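Local atomic coordinates of uncharacterized rhodanese-related protein TVG0868615 (Thermoplasma volcanium GSS1, PDB entry 3GK5), a protein that is of unknown function but, as a member of the rhodanese family represented by its rhodanese-like domain, may take part in sulfur transfer. Residues I38-I42 and S43-E47; V60-A63 and H64-S68; E73-Q77 and L78-I82. All coordinates share one frame; numbering follows the deposited sequence.

Interaction 1: I38-I42 and S43-E47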
loop_
_atom_site.group_PDB
_atom_site.type_symbol
_atom_site.label_atom_id
_atom_site.label_comp_id
_atom_site.label_asym_id
_atom_site.label_seq_id
_atom_site.Cartn_x
_atom_site.Cartn_y
_atom_site.Cartn_z
ATOM N N ILE A 38 6.230 0.937 4.038
ATOM C CA ILE A 38 5.973 1.504 5.354
ATOM C C ILE A 38 4.633 0.964 5.829
ATOM O O ILE A 38 3.679 0.887 5.052
ATOM C CB ILE A 38 5.887 3.032 5.315
ATOM C CG1 ILE A 38 5.353 3.554 6.659
ATOM C CG2 ILE A 38 4.975 3.466 4.175
ATOM C CD1 ILE A 38 6.205 3.177 7.875
ATOM N N ASN A 39 4.565 0.605 7.108
ATOM C CA ASN A 39 3.351 0.048 7.683
ATOM C C ASN A 39 2.550 1.024 8.541
ATOM O O ASN A 39 3.019 1.500 9.575
ATOM C CB ASN A 39 3.696 -1.185 8.522
ATOM C CG ASN A 39 2.470 -1.871 9.109
ATOM O OD1 ASN A 39 2.555 -2.489 10.175
ATOM N ND2 ASN A 39 1.330 -1.785 8.413
ATOM N N ILE A 40 1.344 1.328 8.082
ATOM C CA ILE A 40 0.438 2.183 8.816
ATOM C C ILE A 40 -0.943 1.532 8.800
ATOM O O ILE A 40 -1.653 1.571 7.791
ATOM C CB ILE A 40 0.319 3.590 8.213
ATOM C CG1 ILE A 40 1.673 4.308 8.289
ATOM C CG2 ILE A 40 -0.721 4.400 9.010
ATOM C CD1 ILE A 40 1.699 5.681 7.617
ATOM N N PRO A 41 -1.331 0.900 9.918
ATOM C CA PRO A 41 -2.646 0.249 9.993
ATOM C C PRO A 41 -3.738 1.299 9.848
ATOM O O PRO A 41 -3.563 2.417 10.306
ATOM C CB PRO A 41 -2.635 -0.384 11.382
ATOM C CG PRO A 41 -1.179 -0.696 11.592
ATOM C CD PRO A 41 -0.504 0.561 11.090
ATOM N N ILE A 42 -4.848 0.949 9.199
ATOM C CA ILE A 42 -5.960 1.883 9.003
ATOM C C ILE A 42 -6.500 2.443 10.318
ATOM O O ILE A 42 -7.207 3.453 10.328
ATOM C CB ILE A 42 -7.153 1.218 8.274
ATOM C CG1 ILE A 42 -7.429 -0.142 8.899
ATOM C CG2 ILE A 42 -6.883 1.113 6.789
ATOM C CD1 ILE A 42 -8.546 -0.905 8.232
ATOM N N SER A 43 -6.182 1.782 11.426
ATOM C CA SER A 43 -6.656 2.226 12.734
ATOM C C SER A 43 -5.758 3.314 13.289
ATOM O O SER A 43 -5.999 3.856 14.374
ATOM C CB SER A 43 -6.696 1.052 13.705
ATOM O OG SER A 43 -7.602 0.063 13.238
ATOM N N GLU A 44 -4.723 3.639 12.528
ATOM C CA GLU A 44 -3.787 4.665 12.938
ATOM C C GLU A 44 -3.610 5.678 11.831
ATOM O O GLU A 44 -3.153 6.789 12.077
ATOM C CB GLU A 44 -2.433 4.043 13.275
ATOM C CG GLU A 44 -2.500 2.923 14.282
ATOM C CD GLU A 44 -1.136 2.361 14.609
ATOM O OE1 GLU A 44 -1.073 1.256 15.191
ATOM O OE2 GLU A 44 -0.122 3.020 14.291
ATOM N N LEU A 45 -3.996 5.297 10.618
ATOM C CA LEU A 45 -3.838 6.166 9.456
ATOM C C LEU A 45 -4.376 7.566 9.691
ATOM O O LEU A 45 -3.751 8.554 9.313
ATOM C CB LEU A 45 -4.516 5.547 8.232
ATOM C CG LEU A 45 -4.198 6.188 6.881
ATOM C CD1 LEU A 45 -2.697 6.067 6.600
ATOM C CD2 LEU A 45 -5.005 5.495 5.774
ATOM N N ARG A 46 -5.538 7.651 10.319
ATOM C CA ARG A 46 -6.149 8.936 10.602
ATOM C C ARG A 46 -5.240 9.830 11.447
ATOM O O ARG A 46 -5.088 11.006 11.153
ATOM C CB ARG A 46 -7.496 8.713 11.296
ATOM C CG ARG A 46 -7.877 9.788 12.289
ATOM C CD ARG A 46 -9.333 10.170 12.138
ATOM N NE ARG A 46 -9.537 10.972 10.940
ATOM C CZ ARG A 46 -8.988 12.167 10.748
ATOM N NH1 ARG A 46 -8.204 12.693 11.682
ATOM N NH2 ARG A 46 -9.218 12.834 9.625
ATOM N N GLU A 47 -4.620 9.266 12.478
ATOM C CA GLU A 47 -3.749 10.046 13.352
ATOM C C GLU A 47 -2.300 10.150 12.908
ATOM O O GLU A 47 -1.588 11.064 13.324
ATOM C CB GLU A 47 -3.754 9.481 14.779
ATOM C CG GLU A 47 -5.091 9.507 15.509
ATOM C CD GLU A 47 -5.912 8.249 15.286
ATOM O OE1 GLU A 47 -5.371 7.133 15.474
ATOM O OE2 GLU A 47 -7.104 8.375 14.935
#
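The carbonyl oxygen of P41 accepts two backbone N-H groups from the turn that follows it. L45 N binds P41 O at 2.9 Å, in the carbonyl plane and with a C=O...N angle of 157°, while E44 N binds the same P41 O at 2.8 Å from 47° above that plane. Two donors thus grip one oxygen as the chain turns from the strand exit into a first helical turn. Proline suits this place because its ring restricts the backbone and it needs no partner for an N-H. E44 lies beside that ring, the two side chains pointing the same way: with CG anti to its own carbonyl carbon (chi1 -53°) and an extended chain, its carboxylate carbon CD comes 4.0 Å from P41 CD. K48 offers the carboxylate a long, weak ion pair. Were this glutamate cut back to an alanine, the flank of the P41 ring would probably lose its neighbour and the K48 ammonium its weak partner. In the buried part of the contact I40 CG2 meets L45 CD1 at 3.5 Å, the branched chains crossing at about a right angle, and I40 CG2 also rests 3.6 Å from L45 CA. Both are buried aliphatics, fitting a place where I40 also touches L21 and L52, and L45 touches A71 of helix 66-76. Before the turn, N39 ND2 bonds to the carbonyl oxygens of D22 and R24. Together these contacts form the strand-to-helix connection in which strand 38-39, at an edge of the parallel sheet of the rhodanese-like domain, leads into helix 42-48.

Interaction 2: V60-A63 and H64-S68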
loop_
_atom_site.group_PDB
_atom_site.type_symbol
_atom_site.label_atom_id
_atom_site.label_comp_id
_atom_site.label_asym_id
_atom_site.label_seq_id
_atom_site.Cartn_x
_atom_site.Cartn_y
_atom_site.Cartn_z
ATOM N N VAL A 60 -0.927 2.174 -2.061
ATOM C CA VAL A 60 -1.582 1.640 -0.870
ATOM C C VAL A 60 -2.026 0.215 -1.073
ATOM O O VAL A 60 -2.842 -0.083 -1.944
ATOM C CB VAL A 60 -2.812 2.466 -0.479
ATOM C CG1 VAL A 60 -3.229 2.116 0.935
ATOM C CG2 VAL A 60 -2.512 3.932 -0.611
ATOM N N ILE A 61 -1.487 -0.668 -0.249
ATOM C CA ILE A 61 -1.816 -2.062 -0.378
ATOM C C ILE A 61 -2.577 -2.584 0.813
ATOM O O ILE A 61 -2.444 -2.101 1.931
ATOM C CB ILE A 61 -0.559 -2.895 -0.578
ATOM C CG1 ILE A 61 -0.940 -4.281 -1.116
ATOM C CG2 ILE A 61 0.196 -2.985 0.725
ATOM C CD1 ILE A 61 0.100 -4.868 -2.081
ATOM N N CYS A 62 -3.368 -3.602 0.554
ATOM C CA CYS A 62 -4.193 -4.198 1.578
ATOM C C CYS A 62 -4.113 -5.725 1.458
ATOM O O CYS A 62 -3.371 -6.236 0.628
ATOM C CB CYS A 62 -5.605 -3.692 1.347
ATOM S SG CYS A 62 -6.756 -4.305 2.457
ATOM N N ALA A 63 -4.853 -6.464 2.271
ATOM C CA ALA A 63 -4.801 -7.921 2.143
ATOM C C ALA A 63 -5.510 -8.308 0.854
ATOM O O ALA A 63 -5.004 -9.119 0.077
ATOM C CB ALA A 63 -5.472 -8.612 3.342
ATOM N N HIS A 64 -6.680 -7.713 0.632
ATOM C CA HIS A 64 -7.468 -7.992 -0.563
ATOM C C HIS A 64 -7.849 -6.736 -1.332
ATOM O O HIS A 64 -8.190 -6.817 -2.508
ATOM C CB HIS A 64 -8.732 -8.765 -0.192
ATOM C CG HIS A 64 -8.472 -9.935 0.697
ATOM N ND1 HIS A 64 -8.686 -9.894 2.059
ATOM C CD2 HIS A 64 -7.958 -11.159 0.433
ATOM C CE1 HIS A 64 -8.312 -11.042 2.594
ATOM N NE2 HIS A 64 -7.865 -11.828 1.629
ATOM N N GLY A 65 -7.802 -5.586 -0.664
ATOM C CA GLY A 65 -8.126 -4.334 -1.325
ATOM C C GLY A 65 -9.296 -3.556 -0.750
ATOM O O GLY A 65 -9.580 -2.435 -1.174
ATOM N N ASN A 66 -9.980 -4.137 0.223
ATOM C CA ASN A 66 -11.127 -3.480 0.831
ATOM C C ASN A 66 -10.724 -2.321 1.741
ATOM O O ASN A 66 -11.397 -1.292 1.773
ATOM C CB ASN A 66 -11.941 -4.521 1.603
ATOM C CG ASN A 66 -11.148 -5.795 1.868
ATOM O OD1 ASN A 66 -10.213 -5.804 2.667
ATOM N ND2 ASN A 66 -11.510 -6.871 1.181
ATOM N N ARG A 67 -9.616 -2.485 2.461
ATOM C CA ARG A 67 -9.130 -1.457 3.379
ATOM C C ARG A 67 -8.282 -0.407 2.662
ATOM O O ARG A 67 -8.293 0.771 3.023
ATOM C CB ARG A 67 -8.323 -2.108 4.509
ATOM C CG ARG A 67 -9.161 -3.017 5.412
ATOM C CD ARG A 67 -8.301 -3.797 6.394
ATOM N NE ARG A 67 -7.510 -4.819 5.708
ATOM C CZ ARG A 67 -6.591 -5.587 6.289
ATOM N NH1 ARG A 67 -5.934 -6.487 5.565
ATOM N NH2 ARG A 67 -6.314 -5.451 7.584
ATOM N N SER A 68 -7.543 -0.836 1.646
ATOM C CA SER A 68 -6.719 0.082 0.886
ATOM C C SER A 68 -7.615 1.101 0.176
ATOM O O SER A 68 -7.320 2.295 0.167
ATOM C CB SER A 68 -5.889 -0.688 -0.141
ATOM O OG SER A 68 -6.729 -1.493 -0.939
HETATM O O HOH W 1 -4.724 -3.286 -1.747
#
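The loop from C62 to R67, running from the end of strand 58-61 into helix 66-76, matches the rhodanese active-site loop in sequence and position, and C62 meets G65, R67 and S68 across its curl. With its sulfur anti to the backbone N (chi1 179°), C62 reaches the middle of the loop. There G65 N donates to C62 SG at 3.5 Å, and R67 N and R67 NE each add a weak bond to C62 SG at 3.4 Å, so that three N-H groups converge on the sulfur. G65 has a positive phi of 120°, at which a CB would be jammed against the preceding carbonyl oxygen; glycine avoids this. The bent R67 chain carries its guanidinium back over the loop, where A63 CB sits at its edge, 3.1 Å from R67 NH1, and E28 takes R67 NH2 in a salt bridge. A63 CB also lies over one face of the H64 ring, 4.0 Å from its centroid, a CH-pi contact made by the alanine methyl. On the sheet side S68 CB packs on C62 CB at 3.4 Å and on V60 CG1, while S68 OG bonds to D84. A water takes a weak bond from C62 N and donates to S68 OG. Backbone N-H groups turned inward near a helix N terminus are consistent with the active-site loop of rhodaneses, where the cysteine at this position typically carries the transferred sulfur.

Interaction 3: E73-Q77 and L78-I82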
loop_
_atom_site.group_PDB
_atom_site.type_symbol
_atom_site.label_atom_id
_atom_site.label_comp_id
_atom_site.label_asym_id
_atom_site.label_seq_id
_atom_site.Cartn_x
_atom_site.Cartn_y
_atom_site.Cartn_z
ATOM N N GLU A 73 -9.279 7.010 -0.729
ATOM C CA GLU A 73 -10.284 8.068 -0.799
ATOM C C GLU A 73 -10.013 9.130 0.262
ATOM O O GLU A 73 -10.333 10.300 0.080
ATOM C CB GLU A 73 -11.683 7.476 -0.588
ATOM C CG GLU A 73 -12.572 7.460 -1.830
ATOM C CD GLU A 73 -13.061 8.848 -2.211
ATOM O OE1 GLU A 73 -12.248 9.665 -2.688
ATOM O OE2 GLU A 73 -14.261 9.133 -2.022
ATOM N N PHE A 74 -9.416 8.706 1.368
ATOM C CA PHE A 74 -9.100 9.601 2.466
ATOM C C PHE A 74 -7.869 10.454 2.164
ATOM O O PHE A 74 -7.912 11.677 2.261
ATOM C CB PHE A 74 -8.871 8.774 3.733
ATOM C CG PHE A 74 -8.500 9.591 4.941
ATOM C CD1 PHE A 74 -9.393 10.510 5.483
ATOM C CD2 PHE A 74 -7.250 9.433 5.542
ATOM C CE1 PHE A 74 -9.046 11.265 6.607
ATOM C CE2 PHE A 74 -6.894 10.178 6.659
ATOM C CZ PHE A 74 -7.794 11.099 7.196
ATOM N N LEU A 75 -6.773 9.811 1.783
ATOM C CA LEU A 75 -5.540 10.539 1.508
ATOM C C LEU A 75 -5.563 11.294 0.180
ATOM O O LEU A 75 -4.754 12.196 -0.034
ATOM C CB LEU A 75 -4.353 9.573 1.519
ATOM C CG LEU A 75 -4.218 8.670 2.744
ATOM C CD1 LEU A 75 -3.129 7.649 2.480
ATOM C CD2 LEU A 75 -3.905 9.494 3.985
ATOM N N SER A 76 -6.479 10.924 -0.710
ATOM C CA SER A 76 -6.571 11.576 -2.009
ATOM C C SER A 76 -7.125 12.986 -1.867
ATOM O O SER A 76 -6.731 13.894 -2.596
ATOM C CB SER A 76 -7.472 10.776 -2.956
ATOM O OG SER A 76 -8.834 10.934 -2.603
ATOM N N GLN A 77 -8.041 13.170 -0.927
ATOM C CA GLN A 77 -8.638 14.480 -0.724
ATOM C C GLN A 77 -7.712 15.373 0.088
ATOM O O GLN A 77 -7.956 16.567 0.218
ATOM C CB GLN A 77 -9.985 14.349 -0.009
ATOM C CG GLN A 77 -10.935 13.338 -0.636
ATOM C CD GLN A 77 -12.231 13.200 0.147
ATOM O OE1 GLN A 77 -12.988 14.163 0.282
ATOM N NE2 GLN A 77 -12.488 12.002 0.673
ATOM N N LEU A 78 -6.650 14.795 0.639
ATOM C CA LEU A 78 -5.703 15.571 1.429
ATOM C C LEU A 78 -4.523 16.004 0.566
ATOM O O LEU A 78 -3.485 16.433 1.079
ATOM C CB LEU A 78 -5.202 14.757 2.624
ATOM C CG LEU A 78 -6.265 14.310 3.631
ATOM C CD1 LEU A 78 -5.671 13.292 4.576
ATOM C CD2 LEU A 78 -6.807 15.515 4.389
ATOM N N GLY A 79 -4.683 15.868 -0.747
ATOM C CA GLY A 79 -3.638 16.273 -1.673
ATOM C C GLY A 79 -2.418 15.379 -1.764
ATOM O O GLY A 79 -1.327 15.841 -2.103
ATOM N N LEU A 80 -2.590 14.096 -1.464
ATOM C CA LEU A 80 -1.477 13.165 -1.537
ATOM C C LEU A 80 -1.517 12.364 -2.820
ATOM O O LEU A 80 -2.579 11.968 -3.304
ATOM C CB LEU A 80 -1.472 12.210 -0.343
ATOM C CG LEU A 80 -0.881 12.736 0.964
ATOM C CD1 LEU A 80 -1.138 11.728 2.064
ATOM C CD2 LEU A 80 0.616 12.982 0.807
ATOM N N ASN A 81 -0.339 12.142 -3.376
ATOM C CA ASN A 81 -0.212 11.381 -4.600
ATOM C C ASN A 81 -0.136 9.895 -4.232
ATOM O O ASN A 81 0.957 9.343 -4.072
ATOM C CB ASN A 81 1.046 11.834 -5.334
ATOM C CG ASN A 81 1.236 11.129 -6.642
ATOM O OD1 ASN A 81 0.278 10.628 -7.231
ATOM N ND2 ASN A 81 2.474 11.097 -7.124
ATOM N N ILE A 82 -1.306 9.270 -4.073
ATOM C CA ILE A 82 -1.394 7.851 -3.726
ATOM C C ILE A 82 -2.300 7.107 -4.693
ATOM O O ILE A 82 -3.178 7.698 -5.313
ATOM C CB ILE A 82 -1.947 7.615 -2.287
ATOM C CG1 ILE A 82 -3.478 7.619 -2.291
ATOM C CG2 ILE A 82 -1.413 8.679 -1.333
ATOM C CD1 ILE A 82 -4.113 8.940 -2.660
#
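A Schellman motif closes the C-terminal end of helix 66-76, with a type I turn from S76 to G79: L80 N reaches back to L75 O at 3.2 Å, nearly in line with the carbonyl bond, and G79 N makes a weak bond to S76 O. L75 O takes a second, weak bond from L78 N, so the last helical carbonyls still find donors as the chain turns away. G79 is the C-prime residue of the motif, and its positive phi favours glycine, which has no side chain to crowd the backbone there. The hydrophobic clasp usual in this motif comes from L75 and L80, whose side chains cross obliquely with L80 CD1 3.9 Å from L75 CB; both also touch W49. I82, turned toward the helix, extends this patch: its CG2 comes 4.2 Å from L75 CB, while its CD1 lies 3.8 Å from S76 CB. With chi1 at 85°, CG1 of I82 stands between its backbone N and carbonyl carbon, which brings CD1 against the S76 backbone. L78 folds back on the helix, where its CD1 sits over one face of the F74 ring, 4.1 Å from the centroid, a CH-pi contact. The ring gives a broad apolar surface to a leucine that also rests on W49. Glutamine has length enough to span a helical turn, and here Q77 NE2 donates to E73 O at 2.8 Å, lying 42° above that carbonyl's plane while E73 O stays within 2° of the Q77 amide plane.

How the interactions relate
Along the chain the three contacts come in series, neither nesting nor crossing, and each closes a short local turn. Interaction 1 turns strand 38-39 into helix 42-48. Interaction 2 then takes the chain from strand 58-61 into helix 66-76, and interaction 3 finishes that helix and sends the chain on to strand 82-85, so the last two bracket the helix of one beta-alpha-beta unit. They also meet in space: I42 packs on R67 between interactions 1 and 2, R46 on F74 between 1 and 3, and V60 on I82 between 2 and 3. Helix 42-48, helix 66-76 and the parallel sheet are thereby tied together.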